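Local coordinates for protein putative retaining b-glycosidase (Saccharophagus degradans, PDB 5A95) that binds glucose-built oligosaccharides in its cleft and probably hydrolyses mixed-linkage beta-glucans as a retaining glycoside hydrolase of family 5, subfamily 26, at residues W330-D335 against T339-W344. The protein carries 1 engineered substitution. Residues are numbered along the deposited sequence; the frame is centred on the assembly and turned at random. Where two conformers were deposited one is given.
Sequences WVFDPD and TMINDW. With BGC (beta-D-glucopyranose), chain D; BGC (beta-D-glucopyranose), chain B.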
ATOM      1  N   TRP A 330      28.094 -15.869  -5.969  1.00  6.30           N
ATOM      2  CA  TRP A 330      27.354 -15.978  -4.708  1.00  6.71           C
ATOM      3  C   TRP A 330      27.904 -17.195  -3.947  1.00  7.81           C
ATOM      4  O   TRP A 330      27.849 -18.288  -4.487  1.00  7.80           O
ATOM      5  CB  TRP A 330      25.830 -16.162  -4.992  1.00  6.91           C
ATOM      6  CG  TRP A 330      24.992 -16.275  -3.745  1.00  7.36           C
ATOM      7  CD1 TRP A 330      24.786 -17.400  -3.003  1.00  8.01           C
ATOM      8  CD2 TRP A 330      24.352 -15.210  -3.043  1.00  7.20           C
ATOM      9  NE1 TRP A 330      24.000 -17.112  -1.912  1.00  9.33           N
ATOM     10  CE2 TRP A 330      23.728 -15.770  -1.906  1.00  8.08           C
ATOM     11  CE3 TRP A 330      24.229 -13.838  -3.277  1.00  7.60           C
ATOM     12  CZ2 TRP A 330      23.006 -14.999  -0.991  1.00  9.02           C
ATOM     13  CZ3 TRP A 330      23.523 -13.073  -2.382  1.00  8.23           C
ATOM     14  CH2 TRP A 330      22.894 -13.655  -1.253  1.00  9.19           C
ATOM     15  N   VAL A 331      28.393 -17.049  -2.706  1.00  8.30           N
ATOM     16  CA  VAL A 331      28.522 -15.798  -1.940  1.00  7.70           C
ATOM     17  C   VAL A 331      29.785 -15.894  -1.073  1.00  7.27           C
ATOM     18  O   VAL A 331      30.119 -16.983  -0.589  1.00  8.59           O
ATOM     19  CB  VAL A 331      27.266 -15.554  -1.062  1.00  7.90           C
ATOM     20  CG1 VAL A 331      26.988 -16.731  -0.155  1.00  8.70           C
ATOM     21  CG2 VAL A 331      27.371 -14.261  -0.265  1.00  9.33           C
ATOM     22  N   PHE A 332      30.478 -14.777  -0.885  1.00  8.03           N
ATOM     23  CA  PHE A 332      31.692 -14.732  -0.086  1.00  7.82           C
ATOM     24  C   PHE A 332      31.295 -14.537   1.374  1.00  7.41           C
ATOM     25  O   PHE A 332      31.347 -13.451   1.913  1.00  8.82           O
ATOM     26  CB  PHE A 332      32.613 -13.631  -0.593  1.00  7.53           C
ATOM     27  CG  PHE A 332      34.010 -13.741  -0.071  1.00  8.35           C
ATOM     28  CD1 PHE A 332      34.930 -14.549  -0.729  1.00  9.35           C
ATOM     29  CD2 PHE A 332      34.433 -13.022   1.038  1.00  9.42           C
ATOM     30  CE1 PHE A 332      36.234 -14.637  -0.281  1.00  9.36           C
ATOM     31  CE2 PHE A 332      35.749 -13.110   1.482  1.00 10.08           C
ATOM     32  CZ  PHE A 332      36.634 -13.933   0.830  1.00  9.56           C
ATOM     33  N   ASP A 333      30.895 -15.654   1.974  1.00  8.59           N
ATOM     34  CA  ASP A 333      30.397 -15.747   3.331  1.00  8.75           C
ATOM     35  C   ASP A 333      30.551 -17.194   3.744  1.00  9.23           C
ATOM     36  O   ASP A 333      30.374 -18.075   2.904  1.00 10.06           O
ATOM     37  CB  ASP A 333      28.900 -15.375   3.360  1.00  9.00           C
ATOM     38  CG  ASP A 333      28.394 -15.166   4.757  1.00  8.69           C
ATOM     39  OD1 ASP A 333      28.698 -14.100   5.330  1.00  8.98           O
ATOM     40  OD2 ASP A 333      27.728 -16.078   5.319  1.00  9.79           O
ATOM     41  N   PRO A 334      30.867 -17.468   5.032  1.00 10.23           N
ATOM     42  CA  PRO A 334      30.966 -18.868   5.477  1.00 10.19           C
ATOM     43  C   PRO A 334      29.641 -19.498   5.916  1.00 10.15           C
ATOM     44  O   PRO A 334      29.596 -20.693   6.179  1.00 12.88           O
ATOM     45  CB  PRO A 334      31.939 -18.788   6.666  1.00 11.88           C
ATOM     46  CG  PRO A 334      31.681 -17.449   7.246  1.00 12.79           C
ATOM     47  CD  PRO A 334      31.327 -16.546   6.089  1.00  9.31           C
ATOM     48  N   ASP A 335      28.582 -18.705   6.030  1.00 11.01           N
ATOM     49  CA  ASP A 335      27.292 -19.172   6.535  1.00 12.38           C
ATOM     50  C   ASP A 335      26.240 -19.323   5.457  1.00 10.90           C
ATOM     51  O   ASP A 335      25.568 -20.353   5.371  1.00 12.98           O
ATOM     52  CB  ASP A 335      26.758 -18.235   7.634  1.00 12.70           C
ATOM     53  CG  ASP A 335      27.733 -18.044   8.746  1.00 15.09           C
ATOM     54  OD1 ASP A 335      28.189 -19.061   9.270  1.00 18.68           O
ATOM     55  OD2 ASP A 335      28.054 -16.898   9.097  1.00 17.58           O
ATOM     56  N   THR A 339      28.674 -21.322  -0.292  1.00  8.96           N
ATOM     57  CA  THR A 339      29.749 -20.496   0.221  1.00  9.76           C
ATOM     58  C   THR A 339      30.953 -20.465  -0.719  1.00  9.83           C
ATOM     59  O   THR A 339      31.188 -21.432  -1.443  1.00 10.66           O
ATOM     60  CB  THR A 339      30.290 -21.051   1.534  1.00  9.81           C
ATOM     61  OG1 THR A 339      30.871 -22.322   1.265  1.00 12.12           O
ATOM     62  CG2 THR A 339      29.218 -21.186   2.573  1.00 10.42           C
ATOM     63  N   MET A 340      31.741 -19.383  -0.640  1.00  9.15           N
ATOM     64  CA  MET A 340      33.070 -19.323  -1.244  1.00  8.54           C
ATOM     65  C   MET A 340      34.186 -19.603  -0.271  1.00  8.63           C
ATOM     66  O   MET A 340      35.317 -19.826  -0.688  1.00  9.49           O
ATOM     67  CB  MET A 340      33.337 -17.962  -1.885  1.00  8.72           C
ATOM     68  CG  MET A 340      32.394 -17.663  -3.036  1.00  8.11           C
ATOM     69  SD  MET A 340      32.725 -16.092  -3.841  1.00  9.43           S
ATOM     70  CE  MET A 340      34.227 -16.522  -4.708  1.00 10.36           C
ATOM     71  N   ILE A 341      33.860 -19.542   1.012  1.00  9.05           N
ATOM     72  CA  ILE A 341      34.838 -19.692   2.081  1.00 10.26           C
ATOM     73  C   ILE A 341      34.247 -20.539   3.189  1.00 10.02           C
ATOM     74  O   ILE A 341      33.028 -20.557   3.390  1.00  9.69           O
ATOM     75  CB  ILE A 341      35.313 -18.326   2.634  1.00  9.50           C
ATOM     76  CG1 ILE A 341      34.110 -17.466   3.077  1.00  9.60           C
ATOM     77  CG2 ILE A 341      36.217 -17.629   1.626  1.00 10.80           C
ATOM     78  CD1 ILE A 341      34.502 -16.134   3.696  1.00 11.37           C
ATOM     79  N   ASN A 342      35.109 -21.232   3.931  1.00 11.52           N
ATOM     80  CA  ASN A 342      34.658 -22.116   5.000  1.00 12.31           C
ATOM     81  C   ASN A 342      34.685 -21.446   6.362  1.00 12.34           C
ATOM     82  O   ASN A 342      34.097 -21.964   7.318  1.00 14.78           O
ATOM     83  CB  ASN A 342      35.543 -23.364   5.069  1.00 12.53           C
ATOM     84  CG  ASN A 342      35.568 -24.137   3.767  1.00 14.33           C
ATOM     85  OD1 ASN A 342      34.612 -24.137   3.001  1.00 15.19           O
ATOM     86  ND2 ASN A 342      36.645 -24.874   3.561  1.00 16.41           N
ATOM     87  N   ASP A 343      35.384 -20.321   6.441  1.00 11.92           N
ATOM     88  CA  ASP A 343      35.609 -19.624   7.713  0.60 13.12           C
ATOM     89  C   ASP A 343      36.038 -18.191   7.461  1.00 12.98           C
ATOM     90  O   ASP A 343      36.346 -17.834   6.340  1.00 11.56           O
ATOM     91  CB  ASP A 343      36.689 -20.362   8.526  0.60 14.96           C
ATOM     92  CG  ASP A 343      37.968 -20.557   7.741  0.60 13.06           C
ATOM     93  OD1 ASP A 343      38.493 -19.563   7.214  0.60 15.26           O
ATOM     94  OD2 ASP A 343      38.447 -21.714   7.646  0.60 20.44           O
ATOM     95  N   TRP A 344      36.087 -17.364   8.516  1.00 13.25           N
ATOM     96  CA  TRP A 344      36.501 -15.982   8.357  1.00 13.05           C
ATOM     97  C   TRP A 344      38.014 -15.772   8.243  1.00 12.97           C
ATOM     98  O   TRP A 344      38.486 -14.660   8.087  1.00 14.14           O
ATOM     99  CB  TRP A 344      35.843 -15.089   9.414  1.00 12.63           C
ATOM    100  CG  TRP A 344      34.417 -14.763   9.098  1.00 12.51           C
ATOM    101  CD1 TRP A 344      33.328 -15.057   9.843  1.00 13.99           C
ATOM    102  CD2 TRP A 344      33.935 -14.077   7.927  1.00 11.55           C
ATOM    103  NE1 TRP A 344      32.196 -14.574   9.237  1.00 14.37           N
ATOM    104  CE2 TRP A 344      32.541 -13.981   8.052  1.00 12.99           C
ATOM    105  CE3 TRP A 344      34.549 -13.530   6.812  1.00 12.73           C
ATOM    106  CZ2 TRP A 344      31.755 -13.369   7.091  1.00 13.01           C
ATOM    107  CZ3 TRP A 344      33.765 -12.941   5.840  1.00 12.95           C
ATOM    108  CH2 TRP A 344      32.385 -12.853   5.999  1.00 13.12           C
TER
HETATM  109  C2  BGC D   1      18.801 -16.125  -3.518  1.00 12.97           C
HETATM  110  C3  BGC D   1      19.841 -16.104  -2.399  1.00 12.38           C
HETATM  111  C4  BGC D   1      20.047 -17.529  -1.871  1.00 11.95           C
HETATM  112  C5  BGC D   1      20.404 -18.455  -3.017  1.00 13.86           C
HETATM  113  C6  BGC D   1      20.646 -19.875  -2.563  1.00 17.66           C
HETATM  114  C1  BGC D   1      18.988 -17.258  -4.523  1.00 14.00           C
HETATM  115  O1  BGC D   1      17.810 -17.567  -5.225  1.00 15.06           O
HETATM  116  O2  BGC D   1      18.767 -14.810  -4.186  1.00 13.04           O
HETATM  117  O3  BGC D   1      19.389 -15.140  -1.397  1.00 10.68           O
HETATM  118  O4  BGC D   1      21.040 -17.675  -0.845  1.00 11.57           O
HETATM  119  O5  BGC D   1      19.275 -18.478  -3.884  1.00 14.48           O
HETATM  120  O6  BGC D   1      20.767 -20.637  -3.765  1.00 24.57           O
HETATM  121  C2  BGC B   3      22.427 -21.178   4.796  1.00 14.30           C
HETATM  122  C3  BGC B   3      22.029 -22.527   5.357  1.00 15.75           C
HETATM  123  C4  BGC B   3      20.776 -22.393   6.190  1.00 17.57           C
HETATM  124  C5  BGC B   3      19.677 -21.769   5.355  1.00 17.55           C
HETATM  125  C6  BGC B   3      18.397 -21.559   6.157  1.00 19.38           C
HETATM  126  C1  BGC B   3      21.287 -20.526   4.061  1.00 14.90           C
HETATM  127  O2  BGC B   3      23.540 -21.354   3.909  1.00 16.72           O
HETATM  128  O3  BGC B   3      23.077 -23.007   6.194  1.00 18.95           O
HETATM  129  O4  BGC B   3      20.407 -23.689   6.668  1.00 20.92           O
HETATM  130  O5  BGC B   3      20.114 -20.485   4.898  1.00 16.78           O
HETATM  131  O6  BGC B   3      18.649 -20.633   7.231  1.00 23.71           O
HETATM  132  O   HOH W   1      31.185 -22.881   5.712  1.00 17.99           O
HETATM  133  O   HOH W   2      29.828 -15.171  10.734  1.00 31.91           O
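I341 lays its CD1 over one face of the F332 ring, 4.1 Å from the ring centroid, while its CG2 reaches F332 CE1 at 3.5 Å. With CG1 placed between the backbone N and the carbonyl carbon (chi1 54°), both branches of I341 can bear on the same phenyl. M340 comes in beside it: its CB meets F332 CD1, and its sulfur lies at the ring edge in a Met-aromatic contact. L89 and L93 of helix 87-96 also pack on F332, and W97 meets it edge-to-face.

Farther out, P334 sits over one face of the W344 indole, its CD 3.7 Å from the centroid of the six-membered ring in a CH-pi contact. In the plane of that indole, water 2 accepts from NE1 and donates to D335 OD2 at 3.0 Å. With an alanine at W344 the indole face and its N-H are gone, so P334 would probably lose its aromatic cover and water 2 would be held less firmly beside D335.

The backbones are joined by M340 N, which donates to V331 O at 2.9 Å, a bent bond with 135° at the hydrogen. Close by, F332 centres an inverse gamma turn, and T339 CB presses within 3.3 Å of D333 O, a buried carbonyl with no hydrogen-bond partner. D333 OD2 takes the N-H of D335 from above the carboxylate plane, making an Asx turn, and K78 forms salt bridges with the carboxylates of both D333 and D335.

On the glycan side, D335 O accepts from O2 of the chain B glucose (2.7 Å), while at the start of 330-335 W330 turns an indole face to C3 of the chain D sugar. A cis peptide joins W330 to V331, just after strand 326-329, in the long loop that helps line the glycan cleft of this family 5 (beta/alpha)8 barrel.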